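Local coordinates for protein putative cytosine/guanine deaminase (Unidentified, PDB 2PAJ) that catalyses the hydrolytic deamination of 2-amino-4-hydroxypteridines such as isoxanthopterin, as a zinc-dependent amidohydrolase, at residues V403-A407 / V408-A412; V140-P143 / G144-D148. All coordinates share one frame; numbering follows the deposited sequence.

Contact 1. Residues V403-A407 / V408-A412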
loop_
_atom_site.group_PDB
_atom_site.type_symbol
_atom_site.label_atom_id
_atom_site.label_comp_id
_atom_site.label_asym_id
_atom_site.label_seq_id
_atom_site.Cartn_x
_atom_site.Cartn_y
_atom_site.Cartn_z
ATOM N N VAL A 403 7.377 7.355 -9.069
ATOM C CA VAL A 403 6.665 7.599 -7.806
ATOM C C VAL A 403 7.529 7.132 -6.609
ATOM O O VAL A 403 8.382 6.263 -6.758
ATOM C CB VAL A 403 5.318 6.819 -7.777
ATOM C CG1 VAL A 403 4.503 7.217 -6.567
ATOM C CG2 VAL A 403 4.541 7.072 -9.049
ATOM N N GLY A 404 7.311 7.727 -5.437
ATOM C CA GLY A 404 8.051 7.336 -4.244
ATOM C C GLY A 404 9.322 8.094 -3.877
ATOM O O GLY A 404 10.055 7.685 -2.981
ATOM N N LYS A 405 9.590 9.205 -4.549
ATOM C CA LYS A 405 10.796 9.976 -4.279
ATOM C C LYS A 405 10.565 11.472 -4.383
ATOM O O LYS A 405 9.966 11.948 -5.345
ATOM C CB LYS A 405 11.883 9.593 -5.266
ATOM C CG LYS A 405 13.045 8.825 -4.689
ATOM C CD LYS A 405 14.071 8.643 -5.782
ATOM C CE LYS A 405 15.395 8.113 -5.284
ATOM N NZ LYS A 405 16.405 8.241 -6.391
ATOM N N VAL A 406 11.028 12.222 -3.389
ATOM C CA VAL A 406 10.873 13.668 -3.459
ATOM C C VAL A 406 12.136 14.151 -4.188
ATOM O O VAL A 406 13.121 14.554 -3.568
ATOM C CB VAL A 406 10.768 14.329 -2.062
ATOM C CG1 VAL A 406 10.381 15.798 -2.213
ATOM C CG2 VAL A 406 9.740 13.608 -1.233
ATOM N N ALA A 407 12.101 14.062 -5.515
ATOM C CA ALA A 407 13.214 14.475 -6.353
ATOM C C ALA A 407 12.630 15.101 -7.603
ATOM O O ALA A 407 11.551 14.728 -8.037
ATOM C CB ALA A 407 14.079 13.269 -6.705
ATOM N N VAL A 408 13.334 16.072 -8.166
ATOM C CA VAL A 408 12.853 16.748 -9.362
ATOM C C VAL A 408 12.674 15.743 -10.516
ATOM O O VAL A 408 13.545 14.925 -10.788
ATOM C CB VAL A 408 13.821 17.918 -9.746
ATOM C CG1 VAL A 408 15.216 17.393 -10.002
ATOM C CG2 VAL A 408 13.299 18.650 -10.950
ATOM N N GLY A 409 11.514 15.795 -11.163
ATOM C CA GLY A 409 11.225 14.891 -12.263
ATOM C C GLY A 409 10.211 13.817 -11.901
ATOM O O GLY A 409 9.554 13.241 -12.769
ATOM N N TYR A 410 10.079 13.553 -10.606
ATOM C CA TYR A 410 9.150 12.546 -10.126
ATOM C C TYR A 410 7.743 13.079 -9.913
ATOM O O TYR A 410 7.515 14.287 -9.907
ATOM C CB TYR A 410 9.660 11.940 -8.828
ATOM C CG TYR A 410 10.822 11.007 -9.003
ATOM C CD1 TYR A 410 12.084 11.488 -9.368
ATOM C CD2 TYR A 410 10.662 9.631 -8.788
ATOM C CE1 TYR A 410 13.152 10.628 -9.509
ATOM C CE2 TYR A 410 11.720 8.760 -8.924
ATOM C CZ TYR A 410 12.966 9.260 -9.286
ATOM O OH TYR A 410 14.031 8.400 -9.421
ATOM N N ALA A 411 6.794 12.166 -9.757
ATOM C CA ALA A 411 5.408 12.550 -9.533
ATOM C C ALA A 411 5.315 13.298 -8.211
ATOM O O ALA A 411 6.039 12.997 -7.263
ATOM C CB ALA A 411 4.514 11.308 -9.509
ATOM N N ALA A 412 4.411 14.269 -8.148
ATOM C CA ALA A 412 4.229 15.078 -6.945
ATOM C C ALA A 412 3.338 14.449 -5.882
ATOM O O ALA A 412 2.201 14.884 -5.682
ATOM C CB ALA A 412 3.684 16.447 -7.318
#
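Lys405 lies over one face of the Tyr410 ring, and this CH-pi contact is the main one between the two side chains. Lys405 CB sits 3.9 Å from the centroid of the Tyr410 ring, 20° off the ring normal and displaced toward the CD2-CE2 rim. The lysine chain, straight beyond CG, follows the ring toward its hydroxyl, and Lys405 CD comes 3.6 Å from Tyr410 OH. Its ammonium end forms a salt bridge with Asp30.

The apolar contacts are smaller. Ala407 CB packs 3.8 Å from Tyr410 CD1. Val403 CG2 lies 4.3 Å from Ala411 CB, and both of these side chains also touch Arg163 of strand 163-168.

Residues Ala407 to Tyr410 form a type II beta turn in the loop between helix 383-398 and strand 414-418. Gly409 takes the positive phi (107°) expected at the third position of such a turn.

One hydrogen bond closes the turn, from Tyr410 N to Ala407 O at 3.2 Å, with an N-H...O angle of 162°. Just before it, Val406 is the centre of an inverse gamma turn, marked by a weak bond from Ala407 N to Lys405 O at 3.0 Å. Backbone hydrogen bonds also join Val406 to Thr22, and Gly409 and Tyr410 to Ile46 of strand 45-49.

Contact 2. Residues V140-P143 / G144-D148; sequences VYYP and GMPFD
Met145 reaches back across a tight turn to three residues of 140-143. Its CB sits over the centre of the Tyr142 ring, 3.7 Å from the centroid and 13° off the normal, a CH-pi contact. CG is anti to the backbone N (chi1 178°), which carries the chain out toward the CE2-CZ rim of the ring. There CG meets Tyr142 CE2 at 3.7 Å. Met145 CG also stands 3.9 Å above the Phe147 ring, over its centre. The sulfur SD is 4.5 Å from the Tyr142 centroid and oblique to the ring, a Met-aromatic contact. SD also lies 3.7 Å from Val140 O. A bend at chi3 (50°) then turns the methyl toward Tyr141, where Met145 CE meets Tyr141 CD1 at 3.5 Å.

The backbone is held by a type II beta turn from Tyr142 to Met145. Met145 N donates to Tyr142 O at 3.0 Å. Gly144 has the positive phi usual at the third position. At the far end of the Tyr142 ring, OH lies beside Pro146 CD.

The Val140 side chain is about 8 Å from those of the zinc ligand His78 and of Gln81, a probable substrate-binding residue, which places the loop near the active site. The loop joins strand 131-136 to helix 149-159 in the amidohydrolase barrel. Asp148 is the N-cap of that helix, and its carboxylate also forms a salt bridge with Arg199 of helix 190-203. Tyr141 OH bonds Ser150, and its ring forms a cation-pi pair with Arg168 of strand 163-168. Val140 and Phe147 both pack on helix 112-127.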
loop_
_atom_site.group_PDB
_atom_site.type_symbol
_atom_site.label_atom_id
_atom_site.label_comp_id
_atom_site.label_asym_id
_atom_site.label_seq_id
_atom_site.Cartn_x
_atom_site.Cartn_y
_atom_site.Cartn_z
ATOM N N VAL A 140 -12.534 -10.741 -2.478
ATOM C CA VAL A 140 -13.949 -11.025 -2.392
ATOM C C VAL A 140 -14.440 -11.070 -3.851
ATOM O O VAL A 140 -14.630 -10.046 -4.520
ATOM C CB VAL A 140 -14.723 -9.979 -1.541
ATOM C CG1 VAL A 140 -13.783 -9.368 -0.516
ATOM C CG2 VAL A 140 -15.375 -8.932 -2.402
ATOM N N TYR A 141 -14.566 -12.301 -4.341
ATOM C CA TYR A 141 -15.019 -12.613 -5.689
ATOM C C TYR A 141 -15.634 -14.006 -5.580
ATOM O O TYR A 141 -15.162 -14.846 -4.807
ATOM C CB TYR A 141 -13.838 -12.659 -6.652
ATOM C CG TYR A 141 -13.145 -11.328 -6.853
ATOM C CD1 TYR A 141 -13.796 -10.271 -7.493
ATOM C CD2 TYR A 141 -11.833 -11.125 -6.395
ATOM C CE1 TYR A 141 -13.174 -9.057 -7.673
ATOM C CE2 TYR A 141 -11.192 -9.904 -6.569
ATOM C CZ TYR A 141 -11.876 -8.878 -7.207
ATOM O OH TYR A 141 -11.286 -7.657 -7.352
ATOM N N TYR A 142 -16.693 -14.251 -6.342
ATOM C CA TYR A 142 -17.367 -15.547 -6.330
ATOM C C TYR A 142 -18.407 -15.553 -7.430
ATOM O O TYR A 142 -18.976 -14.513 -7.754
ATOM C CB TYR A 142 -18.033 -15.792 -4.978
ATOM C CG TYR A 142 -19.050 -14.738 -4.588
ATOM C CD1 TYR A 142 -20.405 -14.895 -4.904
ATOM C CD2 TYR A 142 -18.665 -13.610 -3.850
ATOM C CE1 TYR A 142 -21.354 -13.969 -4.486
ATOM C CE2 TYR A 142 -19.602 -12.676 -3.428
ATOM C CZ TYR A 142 -20.946 -12.863 -3.743
ATOM O OH TYR A 142 -21.888 -11.970 -3.285
ATOM N N PRO A 143 -18.658 -16.727 -8.027
ATOM C CA PRO A 143 -19.640 -16.837 -9.103
ATOM C C PRO A 143 -20.959 -16.138 -8.787
ATOM O O PRO A 143 -21.560 -16.365 -7.738
ATOM C CB PRO A 143 -19.794 -18.342 -9.256
ATOM C CG PRO A 143 -18.413 -18.839 -8.950
ATOM C CD PRO A 143 -18.054 -18.040 -7.725
ATOM N N GLY A 144 -21.394 -15.269 -9.693
ATOM C CA GLY A 144 -22.656 -14.579 -9.505
ATOM C C GLY A 144 -22.690 -13.411 -8.538
ATOM O O GLY A 144 -23.772 -12.931 -8.194
ATOM N N MET A 145 -21.530 -12.946 -8.087
ATOM C CA MET A 145 -21.491 -11.811 -7.173
ATOM C C MET A 145 -22.334 -10.683 -7.780
ATOM O O MET A 145 -22.135 -10.294 -8.931
ATOM C CB MET A 145 -20.045 -11.367 -6.965
ATOM C CG MET A 145 -19.871 -10.150 -6.052
ATOM S SD MET A 145 -18.133 -9.933 -5.542
ATOM C CE MET A 145 -17.300 -10.019 -7.112
ATOM N N PRO A 146 -23.298 -10.152 -7.006
ATOM C CA PRO A 146 -24.196 -9.073 -7.431
ATOM C C PRO A 146 -23.559 -7.703 -7.578
ATOM O O PRO A 146 -24.162 -6.796 -8.150
ATOM C CB PRO A 146 -25.273 -9.081 -6.352
ATOM C CG PRO A 146 -24.509 -9.441 -5.148
ATOM C CD PRO A 146 -23.634 -10.586 -5.637
ATOM N N PHE A 147 -22.348 -7.531 -7.061
ATOM C CA PHE A 147 -21.687 -6.234 -7.179
ATOM C C PHE A 147 -20.261 -6.352 -7.707
ATOM O O PHE A 147 -19.625 -7.403 -7.606
ATOM C CB PHE A 147 -21.700 -5.516 -5.830
ATOM C CG PHE A 147 -21.002 -6.266 -4.753
ATOM C CD1 PHE A 147 -19.651 -6.068 -4.520
ATOM C CD2 PHE A 147 -21.688 -7.190 -3.989
ATOM C CE1 PHE A 147 -18.987 -6.779 -3.542
ATOM C CE2 PHE A 147 -21.045 -7.912 -3.007
ATOM C CZ PHE A 147 -19.682 -7.706 -2.777
ATOM N N ASP A 148 -19.775 -5.261 -8.291
ATOM C CA ASP A 148 -18.429 -5.232 -8.836
ATOM C C ASP A 148 -17.435 -4.654 -7.815
ATOM O O ASP A 148 -17.292 -3.429 -7.680
ATOM C CB ASP A 148 -18.393 -4.407 -10.125
ATOM C CG ASP A 148 -17.099 -4.589 -10.871
ATOM O OD1 ASP A 148 -16.195 -5.187 -10.262
ATOM O OD2 ASP A 148 -16.976 -4.153 -12.035
#

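Overall arrangement
The two contacts lie on opposite sides of the chain's centre, with centres about 37 Å apart and no touch between them. Both are partly buried loop turns closed by one type II turn bond, and neither is a core contact. Their loops join different elements, yet both meet strand 163-168, at Arg163 and at Arg168. Contact 1 lies away from the annotated sites, where the chain meets the small N-terminal sheet. Contact 2 is in a barrel loop, and its Val140 side chain is about 12 Å from the zinc ion. Their chemistry differs: a lysine chain lies on a tyrosine in 403-412, whereas a methionine packs among aromatic rings in 140-148.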